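Ecdysteroid-phosphate phosphatase (Bombyx mori, PDB 3C7T) hydrolyses ecdysteroid phosphates such as ecdysone 22-phosphate to release the active steroids, and its histidine-phosphatase domain also dephosphorylates phosphotyrosine. Local coordinates at residues 89-94 with 136-141; 228-233 with 243-248. All coordinates share one frame; numbering follows the deposited sequence.

Interaction 1. Residues 89-94 with 136-141; sequences PALRCV and IELCKA. With WO4 (tungstate(VI)ion), chain E.
Apolar packing joins the two helices: L138, on helix 135-140, pushes its two methyl groups against L91 and V94, one turn apart at the start of helix 91-104. CD2 of L138 lies 3.9 Å from CD1 of L91, the two leucines lying alongside with their chains running opposite ways. CD1 of L138 meets V94 tip to tip, 4.2 Å from CG1 and as far from CG2, so both branches of the valine are used. L91 comes nearer to L138 than its CB direction suggests, because CG is turned opposite the backbone N (chi1 176°). Forked aliphatic side chains suit this buried seam, where they fill space without polar atoms to satisfy.

Backbone hydrogen bonding sets the helix start. A90 is the N-cap, and its O accepts from C93 N (2.9 Å) and V94 N (3.1 Å).

R92 carries the charged, hydrogen-bonded contact. Its chain, extended from CG to NE, presents the guanidinium edge to tungstate O4, which receives hydrogen bonds from NE of R92 (2.7 Å, 149° at the hydrogen) and NH2 of R92 (2.8 Å, 140°). CB of A90 sits 3.9 Å above one guanidinium face, toward the rim. R11, R15, H192, A193 and K224 also bond the oxyanion. A leucine at R92 would probably leave O4 without these two donors and weaken the hold on the anion's charge.

One helix start thus carries two chemistries: a greasy side against L138, and a planar cation whose NE and NH2 converge on a single tungstate oxygen, consistent with a site for the substrate's phosphate.

Interaction 2. Residues 228-233 with 243-248; sequences CALGAM and PPCPPS
L230 reaches from strand 230-235 to P243 and C245 of the proline-rich loop 243-248, and its side chain can be followed outward atom by atom. CB points toward the loop, and CG of L230, anti to the backbone N (chi1 -180°), comes 4.1 Å from CB of P243. Beyond it CD2 of L230 makes the closest side-chain approaches, 3.6 Å from CB of P243 and 3.7 Å from SG of C245, so that one methyl bears on both a ring and a sulfur. L230 and P243 lie alongside rather than head-on, their side chains pointing opposite ways. The backbone takes part too: O of L230 is 3.5 Å from CG of P243.

Strand 230-235 belongs to the mixed central sheet of the histidine phosphatase fold, running antiparallel between strands 5-11 and 239-241. The chain turns back through strand 239-241, the outermost strand of the sheet on this side within this chain, and the loop then folds against L230 and A232. G231, between them, bonds through its backbone to A9, while A232 pairs with V241.

A232, two residues along from L230, also points toward the loop. CB of A232 is 3.7 Å from CA of P243 and 3.8 Å from CG of the same ring; a methyl is small enough to let the pyrrolidine lie close to the strand. A proline suits the other side of the contact because its rigid ring offers carbon to both residues and its N has no hydrogen to satisfy. SG of C245 occupies the position between backbone N and carbonyl carbon (chi1 71°), bringing the compact, weakly polar thiol to the leucine methyl. Farther along, P247 forms backbone hydrogen bonds with the second subunit and packs on F256 of that subunit.

The two contacts lie on opposite sides of the chain's centre, their own centres 24 Å apart and their nearest atoms about 8 Å apart, without touching. Interaction 1 takes direct part in the catalytic pocket: its R92 binds the tungstate and touches H12, which forms the phosphohistidine intermediate, and H192. In interaction 2 the L230 side chain stands about 13 Å from the bound tungstate, though about 8 Å from the side chain of R11. Its link to the site is the loop just before strand 230-235, where A229 and C228 make backbone hydrogen bonds with R11 and H12. The loop 243-248 also extends to the dimer partner, whereas 89-94 and 136-141 touch no other protein chain of the assembly.

Interaction 1. Residues 89-94 with 136-141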
loop_
_atom_site.group_PDB
_atom_site.type_symbol
_atom_site.label_atom_id
_atom_site.label_comp_id
_atom_site.label_asym_id
_atom_site.label_seq_id
_atom_site.Cartn_x
_atom_site.Cartn_y
_atom_site.Cartn_z
ATOM N N PRO A 89 -9.186 -11.426 -18.577
ATOM C CA PRO A 89 -7.842 -11.706 -19.081
ATOM C C PRO A 89 -6.861 -10.511 -19.031
ATOM O O PRO A 89 -5.675 -10.695 -19.343
ATOM C CB PRO A 89 -8.104 -12.171 -20.528
ATOM C CG PRO A 89 -9.362 -11.481 -20.903
ATOM C CD PRO A 89 -10.188 -11.379 -19.660
ATOM N N ALA A 90 -7.339 -9.317 -18.642
ATOM C CA ALA A 90 -6.471 -8.144 -18.434
ATOM C C ALA A 90 -5.435 -8.473 -17.375
ATOM O O ALA A 90 -5.778 -9.049 -16.315
ATOM C CB ALA A 90 -7.296 -6.919 -18.002
ATOM N N LEU A 91 -4.181 -8.070 -17.617
ATOM C CA LEU A 91 -3.105 -8.415 -16.687
ATOM C C LEU A 91 -3.383 -7.920 -15.281
ATOM O O LEU A 91 -3.071 -8.630 -14.310
ATOM C CB LEU A 91 -1.754 -7.867 -17.137
ATOM C CG LEU A 91 -0.614 -8.104 -16.152
ATOM C CD1 LEU A 91 -0.366 -9.621 -15.923
ATOM C CD2 LEU A 91 0.667 -7.324 -16.586
ATOM N N ARG A 92 -3.953 -6.727 -15.162
ATOM C CA ARG A 92 -4.284 -6.175 -13.825
ATOM C C ARG A 92 -5.255 -7.064 -13.037
ATOM O O ARG A 92 -5.186 -7.152 -11.801
ATOM C CB ARG A 92 -4.828 -4.747 -13.964
ATOM C CG ARG A 92 -6.085 -4.652 -14.826
ATOM C CD ARG A 92 -6.454 -3.195 -15.049
ATOM N NE ARG A 92 -7.560 -2.919 -15.969
ATOM C CZ ARG A 92 -7.458 -2.834 -17.306
ATOM N NH1 ARG A 92 -6.305 -3.095 -17.942
ATOM N NH2 ARG A 92 -8.539 -2.527 -18.020
ATOM N N CYS A 93 -6.152 -7.726 -13.753
ATOM C CA CYS A 93 -7.152 -8.592 -13.115
ATOM C C CYS A 93 -6.537 -9.925 -12.684
ATOM O O CYS A 93 -6.789 -10.421 -11.571
ATOM C CB CYS A 93 -8.362 -8.799 -14.031
ATOM S SG CYS A 93 -9.088 -7.243 -14.610
ATOM N N VAL A 94 -5.738 -10.522 -13.564
ATOM C CA VAL A 94 -5.031 -11.758 -13.195
ATOM C C VAL A 94 -4.062 -11.515 -12.018
ATOM O O VAL A 94 -3.970 -12.328 -11.085
ATOM C CB VAL A 94 -4.293 -12.387 -14.392
ATOM C CG1 VAL A 94 -3.705 -13.740 -13.971
ATOM C CG2 VAL A 94 -5.276 -12.589 -15.570
ATOM N N ILE A 136 0.184 -19.621 -20.542
ATOM C CA ILE A 136 1.592 -20.008 -20.364
ATOM C C ILE A 136 2.528 -18.853 -19.945
ATOM O O ILE A 136 3.360 -19.035 -19.045
ATOM C CB ILE A 136 2.176 -20.813 -21.570
ATOM C CG1 ILE A 136 3.673 -21.075 -21.361
ATOM C CG2 ILE A 136 1.900 -20.110 -22.878
ATOM C CD1 ILE A 136 4.239 -22.264 -22.136
ATOM N N GLU A 137 2.396 -17.680 -20.571
ATOM C CA GLU A 137 3.198 -16.509 -20.164
ATOM C C GLU A 137 2.898 -16.058 -18.728
ATOM O O GLU A 137 3.805 -15.621 -18.001
ATOM C CB GLU A 137 2.965 -15.316 -21.095
ATOM C CG GLU A 137 3.642 -15.450 -22.446
ATOM C CD GLU A 137 3.120 -14.462 -23.476
ATOM O OE1 GLU A 137 2.006 -13.931 -23.287
ATOM O OE2 GLU A 137 3.829 -14.220 -24.481
ATOM N N LEU A 138 1.631 -16.173 -18.338
ATOM C CA LEU A 138 1.172 -15.830 -16.983
ATOM C C LEU A 138 1.754 -16.800 -15.944
ATOM O O LEU A 138 2.260 -16.372 -14.910
ATOM C CB LEU A 138 -0.365 -15.813 -16.919
ATOM C CG LEU A 138 -1.041 -14.692 -17.733
ATOM C CD1 LEU A 138 -2.562 -14.856 -17.815
ATOM C CD2 LEU A 138 -0.698 -13.330 -17.182
ATOM N N CYS A 139 1.704 -18.098 -16.236
ATOM C CA CYS A 139 2.328 -19.091 -15.362
ATOM C C CYS A 139 3.841 -18.873 -15.211
ATOM O O CYS A 139 4.376 -18.959 -14.091
ATOM C CB CYS A 139 1.998 -20.506 -15.839
ATOM S SG CYS A 139 0.271 -20.944 -15.533
ATOM N N LYS A 140 4.522 -18.555 -16.315
ATOM C CA LYS A 140 5.950 -18.239 -16.265
ATOM C C LYS A 140 6.228 -16.989 -15.426
ATOM O O LYS A 140 7.274 -16.894 -14.775
ATOM C CB LYS A 140 6.578 -18.115 -17.666
ATOM C CG LYS A 140 8.078 -17.758 -17.612
ATOM C CD LYS A 140 8.898 -18.294 -18.791
ATOM C CE LYS A 140 10.386 -18.409 -18.396
ATOM N NZ LYS A 140 10.655 -19.431 -17.342
ATOM N N ALA A 141 5.282 -16.048 -15.436
ATOM C CA ALA A 141 5.346 -14.843 -14.603
ATOM C C ALA A 141 5.127 -15.153 -13.119
ATOM O O ALA A 141 5.308 -14.273 -12.268
ATOM C CB ALA A 141 4.335 -13.818 -15.079
HETATM W W WO4 E . -10.841 -0.711 -14.649
HETATM O O1 WO4 E . -12.201 -1.130 -13.341
HETATM O O2 WO4 E . -11.985 0.272 -15.944
HETATM O O3 WO4 E . -9.444 0.645 -14.264
HETATM O O4 WO4 E . -10.166 -2.195 -15.745
#

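Interaction 2. Residues 228-233 with 243-248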
loop_
_atom_site.group_PDB
_atom_site.type_symbol
_atom_site.label_atom_id
_atom_site.label_comp_id
_atom_site.label_asym_id
_atom_site.label_seq_id
_atom_site.Cartn_x
_atom_site.Cartn_y
_atom_site.Cartn_z
ATOM N N CYS A 228 -10.067 -2.535 -5.916
ATOM C CA CYS A 228 -10.393 -3.692 -5.062
ATOM C C CYS A 228 -11.702 -3.526 -4.251
ATOM O O CYS A 228 -11.849 -4.124 -3.211
ATOM C CB CYS A 228 -9.207 -4.053 -4.159
ATOM S SG CYS A 228 -7.806 -4.764 -5.099
ATOM N N ALA A 229 -12.645 -2.731 -4.759
ATOM C CA ALA A 229 -14.016 -2.742 -4.238
ATOM C C ALA A 229 -14.565 -4.175 -4.330
ATOM O O ALA A 229 -14.429 -4.841 -5.355
ATOM C CB ALA A 229 -14.888 -1.813 -4.993
ATOM N N LEU A 230 -15.172 -4.619 -3.238
ATOM C CA LEU A 230 -15.652 -5.983 -3.117
ATOM C C LEU A 230 -17.166 -5.982 -2.975
ATOM O O LEU A 230 -17.739 -5.305 -2.110
ATOM C CB LEU A 230 -15.009 -6.672 -1.901
ATOM C CG LEU A 230 -15.407 -8.122 -1.642
ATOM C CD1 LEU A 230 -14.877 -9.104 -2.699
ATOM C CD2 LEU A 230 -14.955 -8.565 -0.246
ATOM N N GLY A 231 -17.802 -6.734 -3.866
ATOM C CA GLY A 231 -19.235 -6.938 -3.813
ATOM C C GLY A 231 -19.521 -8.373 -3.437
ATOM O O GLY A 231 -18.726 -9.284 -3.766
ATOM N N ALA A 232 -20.651 -8.577 -2.747
ATOM C CA ALA A 232 -21.052 -9.907 -2.268
ATOM C C ALA A 232 -22.526 -10.266 -2.492
ATOM O O ALA A 232 -23.436 -9.439 -2.308
ATOM C CB ALA A 232 -20.717 -10.054 -0.773
ATOM N N MET A 233 -22.727 -11.519 -2.900
ATOM C CA MET A 233 -24.045 -12.147 -2.926
ATOM C C MET A 233 -23.987 -13.494 -2.224
ATOM O O MET A 233 -22.949 -14.171 -2.218
ATOM C CB MET A 233 -24.533 -12.298 -4.359
ATOM C CG MET A 233 -24.732 -10.950 -5.037
ATOM S SD MET A 233 -25.527 -11.052 -6.624
ATOM C CE MET A 233 -27.252 -11.114 -6.128
ATOM N N PRO A 243 -20.294 -7.895 2.355
ATOM C CA PRO A 243 -19.205 -8.879 2.349
ATOM C C PRO A 243 -18.664 -9.206 3.763
ATOM O O PRO A 243 -18.865 -8.434 4.693
ATOM C CB PRO A 243 -18.142 -8.241 1.439
ATOM C CG PRO A 243 -18.845 -7.072 0.744
ATOM C CD PRO A 243 -19.940 -6.647 1.641
ATOM N N PRO A 244 -18.006 -10.367 3.926
ATOM C CA PRO A 244 -17.555 -10.807 5.258
ATOM C C PRO A 244 -16.356 -10.044 5.826
ATOM O O PRO A 244 -15.993 -10.252 6.991
ATOM C CB PRO A 244 -17.169 -12.266 5.027
ATOM C CG PRO A 244 -16.792 -12.315 3.561
ATOM C CD PRO A 244 -17.687 -11.353 2.872
ATOM N N CYS A 245 -15.739 -9.196 5.003
ATOM C CA CYS A 245 -14.611 -8.372 5.434
ATOM C C CYS A 245 -14.864 -6.898 5.098
ATOM O O CYS A 245 -15.640 -6.604 4.175
ATOM C CB CYS A 245 -13.320 -8.888 4.802
ATOM S SG CYS A 245 -13.172 -8.584 3.023
ATOM N N PRO A 246 -14.214 -5.965 5.830
ATOM C CA PRO A 246 -14.501 -4.521 5.646
ATOM C C PRO A 246 -14.072 -3.959 4.282
ATOM O O PRO A 246 -13.312 -4.602 3.567
ATOM C CB PRO A 246 -13.697 -3.836 6.768
ATOM C CG PRO A 246 -12.895 -4.888 7.440
ATOM C CD PRO A 246 -13.160 -6.219 6.834
ATOM N N PRO A 247 -14.547 -2.753 3.936
ATOM C CA PRO A 247 -14.010 -2.027 2.781
ATOM C C PRO A 247 -12.656 -1.418 3.139
ATOM O O PRO A 247 -12.148 -1.675 4.233
ATOM C CB PRO A 247 -15.047 -0.928 2.535
ATOM C CG PRO A 247 -15.677 -0.687 3.833
ATOM C CD PRO A 247 -15.617 -2.000 4.621
ATOM N N SER A 248 -12.095 -0.624 2.238
ATOM C CA SER A 248 -10.757 -0.049 2.450
ATOM C C SER A 248 -10.662 1.378 1.916
ATOM O O SER A 248 -11.332 1.708 0.925
ATOM C CB SER A 248 -9.726 -0.922 1.719
ATOM O OG SER A 248 -8.412 -0.566 2.108
#